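Local structure of UL37 (Suid herpesvirus 1, 5J2Z) at residues A76-R81 with Y172-V177; F124-E129 with Q165-T170; E204-L209 with L297-A302; V263-A268 with R286-D291. The protein is a herpesvirus tegument protein that probably guides retrograde axonal transport and so promotes neuroinvasion, represented here by its N-terminal half. The protein carries 5 engineered substitutions. All coordinates share one frame; numbering follows the deposited sequence.

Interaction 1 of 4, residues A76-R81 with Y172-V177; sequences ALWRLR and YDMDFV
Trp78 meets Asp173 and Met174 with two different parts of its indole. At the rim, NE1 sends a nearly straight hydrogen bond to Asp173 OD2 (3.0 Å, 175°). The acceptor lies in the ring plane, but the indole reaches it on the anti side, 28° out of the carboxylate plane. Over one face comes Met174: CG sits 4.2 Å from the centroid of the five-membered ring in a CH-pi contact, and CE continues to 4.0 Å from Trp78 CE3. A chain extended beyond CG carries the methionine across the indole at about a right angle, while SD also backs onto Leu77 CB. On the backbone, Trp78 O accepts the amide N of Asp175, the residue following the N-cap Met174, at 3.1 Å. Phe176 turns its edge to Leu77 O, 3.5 Å from CD1, and Leu80 CD2 packs on Phe176 CB at 3.9 Å. The buried carboxylates are held from further out by arginines: Arg480 and Arg476 grip Asp173, Arg476 and Arg36 grip Asp175, a network that would favour the charged aspartates. On the apolar side, Leu91 and Leu94 of helix 89-98 meet Leu77, Leu80 and Phe176. The contact thus joins the last part of helix 63-78 and the chain after it to the start of helix 175-188, next to calcium-binding His82 and Asp179, with helices 89-98, 120-137 and 464-479 packed around it.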
loop_
_atom_site.group_PDB
_atom_site.type_symbol
_atom_site.label_atom_id
_atom_site.label_comp_id
_atom_site.label_asym_id
_atom_site.label_seq_id
_atom_site.Cartn_x
_atom_site.Cartn_y
_atom_site.Cartn_z
ATOM N N ALA A 76 -13.204 18.772 13.040
ATOM C CA ALA A 76 -13.669 18.872 11.664
ATOM C C ALA A 76 -12.726 18.158 10.695
ATOM O O ALA A 76 -13.163 17.648 9.653
ATOM C CB ALA A 76 -13.833 20.344 11.282
ATOM N N LEU A 77 -11.435 18.118 11.013
ATOM C CA LEU A 77 -10.496 17.392 10.171
ATOM C C LEU A 77 -10.666 15.892 10.325
ATOM O O LEU A 77 -10.408 15.137 9.377
ATOM C CB LEU A 77 -9.068 17.798 10.528
ATOM C CG LEU A 77 -8.652 19.150 9.962
ATOM C CD1 LEU A 77 -7.303 19.591 10.522
ATOM C CD2 LEU A 77 -8.621 19.034 8.450
ATOM N N TRP A 78 -11.112 15.456 11.505
ATOM C CA TRP A 78 -11.099 14.047 11.855
ATOM C C TRP A 78 -11.891 13.215 10.854
ATOM O O TRP A 78 -11.515 12.078 10.546
ATOM C CB TRP A 78 -11.667 13.872 13.259
ATOM C CG TRP A 78 -11.067 12.742 14.033
ATOM C CD1 TRP A 78 -11.036 11.418 13.678
ATOM C CD2 TRP A 78 -10.422 12.832 15.308
ATOM N NE1 TRP A 78 -10.404 10.683 14.653
ATOM C CE2 TRP A 78 -10.022 11.523 15.668
ATOM C CE3 TRP A 78 -10.140 13.893 16.184
ATOM C CZ2 TRP A 78 -9.352 11.248 16.865
ATOM C CZ3 TRP A 78 -9.481 13.621 17.371
ATOM C CH2 TRP A 78 -9.094 12.304 17.703
ATOM N N ARG A 79 -12.997 13.759 10.351
ATOM C CA ARG A 79 -13.900 13.043 9.457
ATOM C C ARG A 79 -13.863 13.603 8.039
ATOM O O ARG A 79 -14.813 13.419 7.270
ATOM C CB ARG A 79 -15.325 13.084 10.004
ATOM C CG ARG A 79 -15.696 11.919 10.893
ATOM C CD ARG A 79 -16.950 12.261 11.671
ATOM N NE ARG A 79 -16.735 13.451 12.490
ATOM C CZ ARG A 79 -17.661 13.993 13.273
ATOM N NH1 ARG A 79 -18.869 13.451 13.327
ATOM N NH2 ARG A 79 -17.383 15.073 14.000
ATOM N N LEU A 80 -12.788 14.285 7.684
ATOM C CA LEU A 80 -12.686 14.894 6.373
ATOM C C LEU A 80 -12.352 13.830 5.333
ATOM O O LEU A 80 -11.424 13.040 5.524
ATOM C CB LEU A 80 -11.608 15.977 6.399
ATOM C CG LEU A 80 -11.440 16.762 5.109
ATOM C CD1 LEU A 80 -12.047 18.141 5.292
ATOM C CD2 LEU A 80 -9.973 16.841 4.715
ATOM N N ARG A 81 -13.107 13.815 4.237
ATOM C CA ARG A 81 -12.872 12.920 3.106
ATOM C C ARG A 81 -12.266 13.733 1.965
ATOM O O ARG A 81 -12.916 14.634 1.429
ATOM C CB ARG A 81 -14.181 12.248 2.680
ATOM C CG ARG A 81 -14.157 11.595 1.308
ATOM C CD ARG A 81 -15.573 11.407 0.755
ATOM N NE ARG A 81 -16.467 10.816 1.745
ATOM C CZ ARG A 81 -17.776 11.040 1.802
ATOM N NH1 ARG A 81 -18.353 11.849 0.922
ATOM N NH2 ARG A 81 -18.505 10.461 2.747
ATOM N N TYR A 172 -3.340 10.423 13.181
ATOM C CA TYR A 172 -3.284 9.104 12.553
ATOM C C TYR A 172 -4.677 8.525 12.299
ATOM O O TYR A 172 -4.897 7.832 11.300
ATOM C CB TYR A 172 -2.433 8.169 13.426
ATOM C CG TYR A 172 -2.327 6.752 12.912
ATOM C CD1 TYR A 172 -1.511 6.442 11.821
ATOM C CD2 TYR A 172 -3.027 5.723 13.523
ATOM C CE1 TYR A 172 -1.408 5.160 11.352
ATOM C CE2 TYR A 172 -2.940 4.425 13.050
ATOM C CZ TYR A 172 -2.122 4.145 11.969
ATOM O OH TYR A 172 -2.024 2.850 11.495
ATOM N N ASP A 173 -5.634 8.786 13.184
ATOM C CA ASP A 173 -6.964 8.209 13.033
ATOM C C ASP A 173 -7.881 9.030 12.139
ATOM O O ASP A 173 -9.008 8.597 11.883
ATOM C CB ASP A 173 -7.634 8.021 14.399
ATOM C CG ASP A 173 -8.915 7.207 14.306
ATOM O OD1 ASP A 173 -8.868 6.076 13.759
ATOM O OD2 ASP A 173 -9.970 7.709 14.757
ATOM N N MET A 174 -7.435 10.185 11.648
ATOM C CA MET A 174 -8.263 10.991 10.760
ATOM C C MET A 174 -8.375 10.320 9.390
ATOM O O MET A 174 -7.418 9.721 8.886
ATOM C CB MET A 174 -7.689 12.404 10.647
ATOM C CG MET A 174 -7.598 13.083 12.020
ATOM S SD MET A 174 -7.088 14.812 12.053
ATOM C CE MET A 174 -7.147 15.117 13.812
ATOM N N ASP A 175 -9.571 10.403 8.799
ATOM C CA ASP A 175 -9.837 9.694 7.551
ATOM C C ASP A 175 -8.904 10.148 6.427
ATOM O O ASP A 175 -8.351 9.314 5.701
ATOM C CB ASP A 175 -11.303 9.874 7.144
ATOM C CG ASP A 175 -12.297 9.352 8.203
ATOM O OD1 ASP A 175 -11.884 8.611 9.117
ATOM O OD2 ASP A 175 -13.509 9.683 8.117
ATOM N N PHE A 176 -8.704 11.467 6.267
ATOM C CA PHE A 176 -7.878 11.927 5.152
ATOM C C PHE A 176 -6.431 11.471 5.307
ATOM O O PHE A 176 -5.722 11.333 4.307
ATOM C CB PHE A 176 -7.966 13.458 4.987
ATOM C CG PHE A 176 -7.166 14.244 6.002
ATOM C CD1 PHE A 176 -7.716 14.572 7.237
ATOM C CD2 PHE A 176 -5.878 14.666 5.715
ATOM C CE1 PHE A 176 -6.990 15.280 8.185
ATOM C CE2 PHE A 176 -5.141 15.376 6.659
ATOM C CZ PHE A 176 -5.701 15.686 7.900
ATOM N N VAL A 177 -5.976 11.220 6.537
ATOM C CA VAL A 177 -4.625 10.697 6.728
ATOM C C VAL A 177 -4.559 9.239 6.300
ATOM O O VAL A 177 -3.646 8.821 5.574
ATOM C CB VAL A 177 -4.179 10.863 8.192
ATOM C CG1 VAL A 177 -2.899 10.105 8.415
ATOM C CG2 VAL A 177 -3.965 12.304 8.495
#

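Interaction 2 of 4, residues F124-E129 with Q165-T170; sequences FRLVSE and QPRFAT. With NA (sodium ion), chain M.
Arg167 NE and Glu129 OE1 form the shortest polar bond between the two segments, 2.7 Å long and straight at 179°. It uses the syn lone pair of OE1 and lies in the guanidinium plane. Arg167 NH2 takes the other oxygen, OE2, at 2.9 Å, tilted 20° from that plane, which makes a side-on, two-nitrogen salt bridge between nearly coplanar groups. The glutamate reaches it with an extended chain, whereas the arginine bends at chi2 (72°), swinging its flat end alongside helix 120-137. The two bonds fix the rotation of both groups. Leu126 CD2 lies over one face of the Arg167 guanidinium. Arg125 comes at about a right angle to the chain of Arg167, its NE close to Arg167 NH2. Both atoms are donors, so this is a close approach of like charges, its exact distance doubtful, probably eased by the nearby carboxylate. Next to the salt bridge, Phe168 points an edge at the helix: CE1 lies 3.6 Å from Glu129 CB, and the ring meets Trp130 edge-to-face. Leu126 CD1 touches Thr170 OG1 at 4.0 Å. At the far end of the loop segment, Gln165 OE1 binds a sodium ion at 2.6 Å. Pro166 and Arg167 form a short 3-10 turn, closed by Phe168 N to Gln165 O and Ala169 N to Pro166 O. A partly exposed bidentate arginine-glutamate bridge beside a buried phenylalanine thus fastens this connecting loop to a helix of the all-helical N-terminal half.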
loop_
_atom_site.group_PDB
_atom_site.type_symbol
_atom_site.label_atom_id
_atom_site.label_comp_id
_atom_site.label_asym_id
_atom_site.label_seq_id
_atom_site.Cartn_x
_atom_site.Cartn_y
_atom_site.Cartn_z
ATOM N N PHE A 124 -3.003 23.499 12.214
ATOM C CA PHE A 124 -2.311 24.175 11.122
ATOM C C PHE A 124 -0.842 23.766 11.062
ATOM O O PHE A 124 -0.315 23.462 9.989
ATOM C CB PHE A 124 -2.437 25.695 11.266
ATOM C CG PHE A 124 -1.627 26.465 10.254
ATOM C CD1 PHE A 124 -2.190 26.869 9.056
ATOM C CD2 PHE A 124 -0.294 26.773 10.500
ATOM C CE1 PHE A 124 -1.443 27.568 8.125
ATOM C CE2 PHE A 124 0.465 27.471 9.571
ATOM C CZ PHE A 124 -0.108 27.869 8.386
ATOM N N ARG A 125 -0.152 23.789 12.205
ATOM C CA ARG A 125 1.254 23.397 12.222
ATOM C C ARG A 125 1.435 21.937 11.779
ATOM O O ARG A 125 2.260 21.640 10.904
ATOM C CB ARG A 125 1.829 23.632 13.620
ATOM C CG ARG A 125 3.345 23.537 13.726
ATOM C CD ARG A 125 3.838 23.882 15.147
ATOM N NE ARG A 125 3.428 22.894 16.156
ATOM C CZ ARG A 125 2.658 23.153 17.215
ATOM N NH1 ARG A 125 2.205 24.385 17.435
ATOM N NH2 ARG A 125 2.349 22.173 18.062
ATOM N N LEU A 126 0.656 21.013 12.355
ATOM C CA LEU A 126 0.892 19.593 12.108
ATOM C C LEU A 126 0.390 19.148 10.733
ATOM O O LEU A 126 1.096 18.404 10.039
ATOM C CB LEU A 126 0.265 18.740 13.217
ATOM C CG LEU A 126 0.878 18.903 14.623
ATOM C CD1 LEU A 126 0.224 17.983 15.622
ATOM C CD2 LEU A 126 2.366 18.694 14.620
ATOM N N VAL A 127 -0.804 19.586 10.305
ATOM C CA VAL A 127 -1.269 19.156 8.989
ATOM C C VAL A 127 -0.397 19.750 7.890
ATOM O O VAL A 127 -0.279 19.160 6.805
ATOM C CB VAL A 127 -2.757 19.481 8.722
ATOM C CG1 VAL A 127 -3.129 19.011 7.311
ATOM C CG2 VAL A 127 -3.670 18.776 9.717
ATOM N N SER A 128 0.237 20.893 8.157
ATOM C CA SER A 128 1.196 21.480 7.223
ATOM C C SER A 128 2.457 20.630 7.103
ATOM O O SER A 128 2.945 20.374 5.996
ATOM C CB SER A 128 1.563 22.900 7.674
ATOM O OG SER A 128 0.511 23.796 7.388
ATOM N N GLU A 129 3.032 20.233 8.239
ATOM C CA GLU A 129 4.159 19.310 8.204
ATOM C C GLU A 129 3.784 18.011 7.485
ATOM O O GLU A 129 4.558 17.489 6.678
ATOM C CB GLU A 129 4.627 19.035 9.628
ATOM C CG GLU A 129 5.049 20.290 10.363
ATOM C CD GLU A 129 5.353 20.049 11.826
ATOM O OE1 GLU A 129 5.001 18.974 12.351
ATOM O OE2 GLU A 129 5.933 20.946 12.462
ATOM N N GLN A 165 4.984 8.976 11.721
ATOM C CA GLN A 165 5.928 9.264 12.805
ATOM C C GLN A 165 5.205 9.878 14.014
ATOM O O GLN A 165 4.096 10.413 13.887
ATOM C CB GLN A 165 7.034 10.206 12.319
ATOM C CG GLN A 165 6.583 11.674 12.003
ATOM C CD GLN A 165 7.749 12.533 11.508
ATOM O OE1 GLN A 165 8.578 12.983 12.304
ATOM N NE2 GLN A 165 7.828 12.740 10.192
ATOM N N PRO A 166 5.821 9.797 15.202
ATOM C CA PRO A 166 5.144 10.267 16.432
ATOM C C PRO A 166 4.643 11.705 16.379
ATOM O O PRO A 166 3.587 12.004 16.954
ATOM C CB PRO A 166 6.225 10.091 17.513
ATOM C CG PRO A 166 7.116 9.011 16.973
ATOM C CD PRO A 166 7.127 9.192 15.484
ATOM N N ARG A 167 5.377 12.608 15.718
ATOM C CA ARG A 167 4.903 13.982 15.547
ATOM C C ARG A 167 3.454 14.042 15.057
ATOM O O ARG A 167 2.704 14.954 15.439
ATOM C CB ARG A 167 5.821 14.717 14.568
ATOM C CG ARG A 167 5.375 16.117 14.193
ATOM C CD ARG A 167 5.562 17.055 15.353
ATOM N NE ARG A 167 5.418 18.446 14.949
ATOM C CZ ARG A 167 5.461 19.476 15.792
ATOM N NH1 ARG A 167 5.649 19.270 17.087
ATOM N NH2 ARG A 167 5.316 20.712 15.337
ATOM N N PHE A 168 3.045 13.090 14.209
ATOM C CA PHE A 168 1.703 13.053 13.639
ATOM C C PHE A 168 0.786 12.029 14.328
ATOM O O PHE A 168 -0.247 11.660 13.772
ATOM C CB PHE A 168 1.787 12.764 12.141
ATOM C CG PHE A 168 2.736 13.661 11.401
ATOM C CD1 PHE A 168 2.671 15.028 11.546
ATOM C CD2 PHE A 168 3.697 13.128 10.541
ATOM C CE1 PHE A 168 3.550 15.855 10.858
ATOM C CE2 PHE A 168 4.585 13.951 9.848
ATOM C CZ PHE A 168 4.507 15.311 10.004
ATOM N N ALA A 169 1.134 11.575 15.532
ATOM C CA ALA A 169 0.297 10.607 16.239
ATOM C C ALA A 169 -1.163 11.042 16.320
ATOM O O ALA A 169 -2.069 10.221 16.148
ATOM C CB ALA A 169 0.836 10.363 17.652
ATOM N N THR A 170 -1.418 12.311 16.631
ATOM C CA THR A 170 -2.794 12.764 16.813
ATOM C C THR A 170 -3.543 12.970 15.503
ATOM O O THR A 170 -4.737 13.267 15.544
ATOM C CB THR A 170 -2.828 14.074 17.590
ATOM O OG1 THR A 170 -2.224 15.094 16.789
ATOM C CG2 THR A 170 -2.088 13.936 18.921
HETATM NA NA NA M . 10.625 14.421 11.558
#

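Interaction 3 of 4, residues E204-L209 with L297-A302; sequences EGLKPL and LLDPGA
Lys207 and Asp299 approach at a slant, the lysine chain running over the aspartate toward the backbone beyond it. Asp299 OD2 accepts Lys207 N on its syn lone pair at 2.8 Å, with a nearly straight N-H (168°), and Lys207 CB and CG rest against the same oxygen. Fully extended beyond CG, the lysine carries NZ past the carboxylate to Leu298 O at 2.9 Å. There it stands above the carbonyl plane, 44° out of it, and it also bonds Ala296 O. The charged end is therefore spent on backbone oxygens: Lys207 NZ is 5.1 Å from Asp299 OD1, near enough for attraction but not for contact. Lys207 is the N-cap residue of helix 208-223; Asp299 OD2 thus takes the N-cap residue's own amide, and it also bonds Thr210 OG1 in the first turn. The nearby helix start may favour the negative charge of this loop carboxylate. Leu206 crosses the aspartate obliquely, CD2 3.6 Å from Asp299 CG. On the inner side the contact turns apolar. In Leu209, CG anti to the backbone N and a chi2 of 60° together set CD2 against the loop. That methyl meets Leu298 CD2 at 3.5 Å and Leu297 CB at 4.0 Å. Leu298 CD2 also lies 3.8 Å from Leu209 CG, while behind it the Leu298 side chain rests on His306, and Leu209 on Val242 and Leu288.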
loop_
_atom_site.group_PDB
_atom_site.type_symbol
_atom_site.label_atom_id
_atom_site.label_comp_id
_atom_site.label_asym_id
_atom_site.label_seq_id
_atom_site.Cartn_x
_atom_site.Cartn_y
_atom_site.Cartn_z
ATOM N N GLU A 204 25.945 -7.915 -14.690
ATOM C CA GLU A 204 26.946 -8.442 -15.611
ATOM C C GLU A 204 27.518 -9.785 -15.171
ATOM O O GLU A 204 28.277 -10.394 -15.934
ATOM C CB GLU A 204 28.073 -7.422 -15.787
ATOM C CG GLU A 204 27.622 -6.085 -16.383
ATOM C CD GLU A 204 27.730 -6.035 -17.906
ATOM O OE1 GLU A 204 28.192 -7.028 -18.513
ATOM O OE2 GLU A 204 27.358 -4.995 -18.496
ATOM N N GLY A 205 27.186 -10.252 -13.972
ATOM C CA GLY A 205 27.584 -11.555 -13.489
ATOM C C GLY A 205 26.561 -12.637 -13.742
ATOM O O GLY A 205 26.692 -13.738 -13.199
ATOM N N LEU A 206 25.530 -12.347 -14.520
ATOM C CA LEU A 206 24.544 -13.327 -14.923
ATOM C C LEU A 206 24.770 -13.704 -16.379
ATOM O O LEU A 206 25.454 -13.003 -17.133
ATOM C CB LEU A 206 23.126 -12.795 -14.732
ATOM C CG LEU A 206 22.628 -12.555 -13.307
ATOM C CD1 LEU A 206 21.189 -12.115 -13.366
ATOM C CD2 LEU A 206 22.771 -13.798 -12.438
ATOM N N LYS A 207 24.191 -14.830 -16.762
ATOM C CA LYS A 207 24.351 -15.328 -18.111
ATOM C C LYS A 207 23.399 -14.618 -19.066
ATOM O O LYS A 207 22.368 -14.071 -18.658
ATOM C CB LYS A 207 24.123 -16.832 -18.133
ATOM C CG LYS A 207 25.229 -17.587 -17.413
ATOM C CD LYS A 207 24.817 -19.001 -17.068
ATOM C CE LYS A 207 26.007 -19.801 -16.553
ATOM N NZ LYS A 207 25.599 -21.159 -16.113
ATOM N N PRO A 208 23.747 -14.583 -20.349
ATOM C CA PRO A 208 22.907 -13.850 -21.308
ATOM C C PRO A 208 21.471 -14.339 -21.361
ATOM O O PRO A 208 20.545 -13.518 -21.432
ATOM C CB PRO A 208 23.644 -14.064 -22.633
ATOM C CG PRO A 208 25.072 -14.250 -22.220
ATOM C CD PRO A 208 25.053 -14.966 -20.915
ATOM N N LEU A 209 21.250 -15.654 -21.337
ATOM C CA LEU A 209 19.881 -16.160 -21.369
ATOM C C LEU A 209 19.095 -15.660 -20.165
ATOM O O LEU A 209 17.987 -15.127 -20.308
ATOM C CB LEU A 209 19.883 -17.690 -21.425
ATOM C CG LEU A 209 18.534 -18.408 -21.511
ATOM C CD1 LEU A 209 17.763 -17.999 -22.761
ATOM C CD2 LEU A 209 18.741 -19.922 -21.473
ATOM N N LEU A 297 22.681 -23.509 -19.032
ATOM C CA LEU A 297 22.710 -22.182 -19.626
ATOM C C LEU A 297 22.072 -21.126 -18.730
ATOM O O LEU A 297 21.933 -19.973 -19.151
ATOM C CB LEU A 297 22.028 -22.212 -20.996
ATOM C CG LEU A 297 22.673 -23.220 -21.955
ATOM C CD1 LEU A 297 21.822 -23.433 -23.189
ATOM C CD2 LEU A 297 24.063 -22.781 -22.347
ATOM N N LEU A 298 21.677 -21.492 -17.514
ATOM C CA LEU A 298 21.026 -20.577 -16.589
ATOM C C LEU A 298 21.897 -20.380 -15.351
ATOM O O LEU A 298 22.889 -21.087 -15.128
ATOM C CB LEU A 298 19.626 -21.087 -16.205
ATOM C CG LEU A 298 18.653 -21.186 -17.396
ATOM C CD1 LEU A 298 17.332 -21.867 -17.033
ATOM C CD2 LEU A 298 18.401 -19.803 -17.995
ATOM N N ASP A 299 21.549 -19.440 -14.598
ATOM C CA ASP A 299 22.309 -19.246 -13.371
ATOM C C ASP A 299 21.652 -20.019 -12.231
ATOM O O ASP A 299 20.423 -20.063 -12.139
ATOM C CB ASP A 299 22.400 -17.761 -13.014
ATOM C CG ASP A 299 23.329 -16.987 -13.948
ATOM O OD1 ASP A 299 24.531 -16.815 -13.620
ATOM O OD2 ASP A 299 22.857 -16.547 -15.015
ATOM N N PRO A 300 22.442 -20.642 -11.356
ATOM C CA PRO A 300 21.852 -21.539 -10.348
ATOM C C PRO A 300 20.724 -20.911 -9.545
ATOM O O PRO A 300 19.700 -21.567 -9.316
ATOM C CB PRO A 300 23.052 -21.891 -9.458
ATOM C CG PRO A 300 24.210 -21.713 -10.319
ATOM C CD PRO A 300 23.906 -20.592 -11.258
ATOM N N GLY A 301 20.874 -19.662 -9.114
ATOM C CA GLY A 301 19.870 -19.067 -8.253
ATOM C C GLY A 301 18.618 -18.559 -8.942
ATOM O O GLY A 301 17.633 -18.270 -8.255
ATOM N N ALA A 302 18.610 -18.456 -10.270
ATOM C CA ALA A 302 17.497 -17.835 -10.992
ATOM C C ALA A 302 16.966 -18.747 -12.095
ATOM O O ALA A 302 16.562 -18.284 -13.161
ATOM C CB ALA A 302 17.910 -16.482 -11.579
#

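Interaction 4 of 4, residues V263-A268 with R286-D291; sequences VRVSAA and RRLRTD
Val265 places CG1 opposite its backbone N (chi1 172°), while Leu288 turns CG away from its carbonyl carbon and stays extended at chi2 (176°). Together these rotations bring Val265 CG1 to 3.6 Å from Leu288 CD1, the two side chains meeting at about a right angle. Leu288 CG follows at 4.1 Å from the same Val265 CG1, so a single valine methyl receives the branched end of the leucine. At the next residue, Ser266 CB points toward the loop, and its OG lies 3.3 Å from Arg287 CA and 3.2 Å from Arg286 O. Neither approach is a hydrogen bond: OG bonds Glu262 O of its own helix, so the serine serves here as a small surface against which the loop backbone runs. Arg287 adds its CB, 3.7 Å from Ser266 OG. Beyond that carbon the Arg287 side chain runs away from helix 260-271, extended from CG to NE. Its NE bonds Asn254 O, and NH1 makes a weak bond to Leu288 O (2.9 Å, 123°). Backbone bonds from Arg287 to Val248 and from Arg289 to Ala246 tie the segment to another part of the chain. With no hydrogen bond between helix 260-271 and residues 286-291, the small interface rests on van der Waals fit, and the course of the loop is set by bonds within it and to neighbouring loops.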
loop_
_atom_site.group_PDB
_atom_site.type_symbol
_atom_site.label_atom_id
_atom_site.label_comp_id
_atom_site.label_asym_id
_atom_site.label_seq_id
_atom_site.Cartn_x
_atom_site.Cartn_y
_atom_site.Cartn_z
ATOM N N VAL A 263 5.734 -19.432 -27.165
ATOM C CA VAL A 263 5.535 -18.650 -28.382
ATOM C C VAL A 263 6.071 -17.244 -28.180
ATOM O O VAL A 263 6.736 -16.675 -29.056
ATOM C CB VAL A 263 4.046 -18.626 -28.778
ATOM C CG1 VAL A 263 3.797 -17.543 -29.818
ATOM C CG2 VAL A 263 3.604 -19.976 -29.301
ATOM N N ARG A 264 5.805 -16.673 -27.007
ATOM C CA ARG A 264 6.197 -15.301 -26.724
ATOM C C ARG A 264 7.710 -15.165 -26.590
ATOM O O ARG A 264 8.291 -14.202 -27.101
ATOM C CB ARG A 264 5.485 -14.827 -25.459
ATOM C CG ARG A 264 5.731 -13.389 -25.098
ATOM C CD ARG A 264 6.989 -13.233 -24.272
ATOM N NE ARG A 264 7.189 -11.837 -23.923
ATOM C CZ ARG A 264 7.742 -10.937 -24.729
ATOM N NH1 ARG A 264 8.171 -11.299 -25.931
ATOM N NH2 ARG A 264 7.865 -9.673 -24.330
ATOM N N VAL A 265 8.365 -16.109 -25.898
ATOM C CA VAL A 265 9.823 -16.063 -25.777
ATOM C C VAL A 265 10.481 -16.258 -27.136
ATOM O O VAL A 265 11.493 -15.620 -27.446
ATOM C CB VAL A 265 10.326 -17.114 -24.771
ATOM C CG1 VAL A 265 11.833 -17.184 -24.812
ATOM C CG2 VAL A 265 9.851 -16.791 -23.359
ATOM N N SER A 266 9.908 -17.133 -27.973
ATOM C CA SER A 266 10.521 -17.470 -29.255
ATOM C C SER A 266 10.364 -16.350 -30.266
ATOM O O SER A 266 11.286 -16.078 -31.041
ATOM C CB SER A 266 9.908 -18.754 -29.816
ATOM O OG SER A 266 10.125 -19.828 -28.930
ATOM N N ALA A 267 9.190 -15.721 -30.304
ATOM C CA ALA A 267 8.976 -14.623 -31.237
ATOM C C ALA A 267 9.941 -13.477 -30.958
ATOM O O ALA A 267 10.404 -12.802 -31.888
ATOM C CB ALA A 267 7.520 -14.144 -31.166
ATOM N N ALA A 268 10.260 -13.247 -29.679
ATOM C CA ALA A 268 11.183 -12.173 -29.326
ATOM C C ALA A 268 12.611 -12.525 -29.724
ATOM O O ALA A 268 13.307 -11.721 -30.353
ATOM C CB ALA A 268 11.093 -11.867 -27.827
ATOM N N ARG A 286 12.665 -21.013 -33.346
ATOM C CA ARG A 286 13.237 -21.992 -32.438
ATOM C C ARG A 286 12.750 -21.722 -31.020
ATOM O O ARG A 286 12.788 -20.585 -30.549
ATOM C CB ARG A 286 14.764 -21.943 -32.509
ATOM C CG ARG A 286 15.319 -22.400 -33.859
ATOM C CD ARG A 286 16.783 -22.015 -34.038
ATOM N NE ARG A 286 17.707 -22.979 -33.441
ATOM C CZ ARG A 286 19.022 -22.791 -33.323
ATOM N NH1 ARG A 286 19.584 -21.666 -33.754
ATOM N NH2 ARG A 286 19.780 -23.728 -32.768
ATOM N N ARG A 287 12.273 -22.761 -30.345
ATOM C CA ARG A 287 11.930 -22.628 -28.938
ATOM C C ARG A 287 13.111 -23.018 -28.065
ATOM O O ARG A 287 13.979 -23.802 -28.467
ATOM C CB ARG A 287 10.723 -23.484 -28.568
ATOM C CG ARG A 287 11.042 -24.944 -28.353
ATOM C CD ARG A 287 9.812 -25.688 -27.859
ATOM N NE ARG A 287 10.022 -27.131 -27.820
ATOM C CZ ARG A 287 10.700 -27.759 -26.870
ATOM N NH1 ARG A 287 11.244 -27.076 -25.872
ATOM N NH2 ARG A 287 10.835 -29.068 -26.916
ATOM N N LEU A 288 13.132 -22.452 -26.861
ATOM C CA LEU A 288 14.134 -22.793 -25.861
ATOM C C LEU A 288 13.951 -24.229 -25.386
ATOM O O LEU A 288 12.829 -24.693 -25.166
ATOM C CB LEU A 288 14.038 -21.840 -24.659
ATOM C CG LEU A 288 14.458 -20.370 -24.812
ATOM C CD1 LEU A 288 14.191 -19.557 -23.542
ATOM C CD2 LEU A 288 15.918 -20.253 -25.215
ATOM N N ARG A 289 15.064 -24.937 -25.235
ATOM C CA ARG A 289 15.027 -26.249 -24.617
ATOM C C ARG A 289 14.420 -26.150 -23.224
ATOM O O ARG A 289 14.625 -25.168 -22.500
ATOM C CB ARG A 289 16.435 -26.822 -24.533
ATOM C CG ARG A 289 17.110 -26.989 -25.868
ATOM C CD ARG A 289 18.587 -27.210 -25.677
ATOM N NE ARG A 289 18.855 -28.263 -24.701
ATOM C CZ ARG A 289 20.064 -28.518 -24.207
ATOM N NH1 ARG A 289 21.099 -27.789 -24.592
ATOM N NH2 ARG A 289 20.247 -29.489 -23.326
ATOM N N THR A 290 13.662 -27.177 -22.845
ATOM C CA THR A 290 13.142 -27.262 -21.488
ATOM C C THR A 290 13.576 -28.552 -20.803
ATOM O O THR A 290 12.983 -28.937 -19.791
ATOM C CB THR A 290 11.615 -27.130 -21.464
ATOM O OG1 THR A 290 11.033 -28.125 -22.316
ATOM C CG2 THR A 290 11.168 -25.719 -21.899
ATOM N N ASP A 291 14.605 -29.215 -21.324
ATOM C CA ASP A 291 15.143 -30.413 -20.701
ATOM C C ASP A 291 16.199 -30.039 -19.664
ATOM O O ASP A 291 16.709 -28.918 -19.628
ATOM C CB ASP A 291 15.736 -31.347 -21.752
ATOM C CG ASP A 291 17.025 -30.809 -22.343
ATOM O OD1 ASP A 291 16.958 -29.920 -23.215
ATOM O OD2 ASP A 291 18.105 -31.263 -21.924
#

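The four contacts form two pairs, on opposite sides of the chain's centre. Interactions 1 and 2 have centres about 12 Å apart and share a core: Val127, on the helix of interaction 2, places CG2 3.8 Å from Leu77 CD1 and 4.1 Å from Phe176 CZ. The Phe176 side chain is about 7 Å from a bound calcium ion. Interactions 3 and 4, centres about 17 Å apart, meet where Leu209 CD1 touches Leu288 CD2 at 3.8 Å; segments 263-268 and 286-291 both fall between 204-209 and 297-302 in sequence. Calcium-binding Asp312 is about 6 Å from Arg287, side chain to side chain. Between interactions 1 and 3, about 50 Å separates the centres.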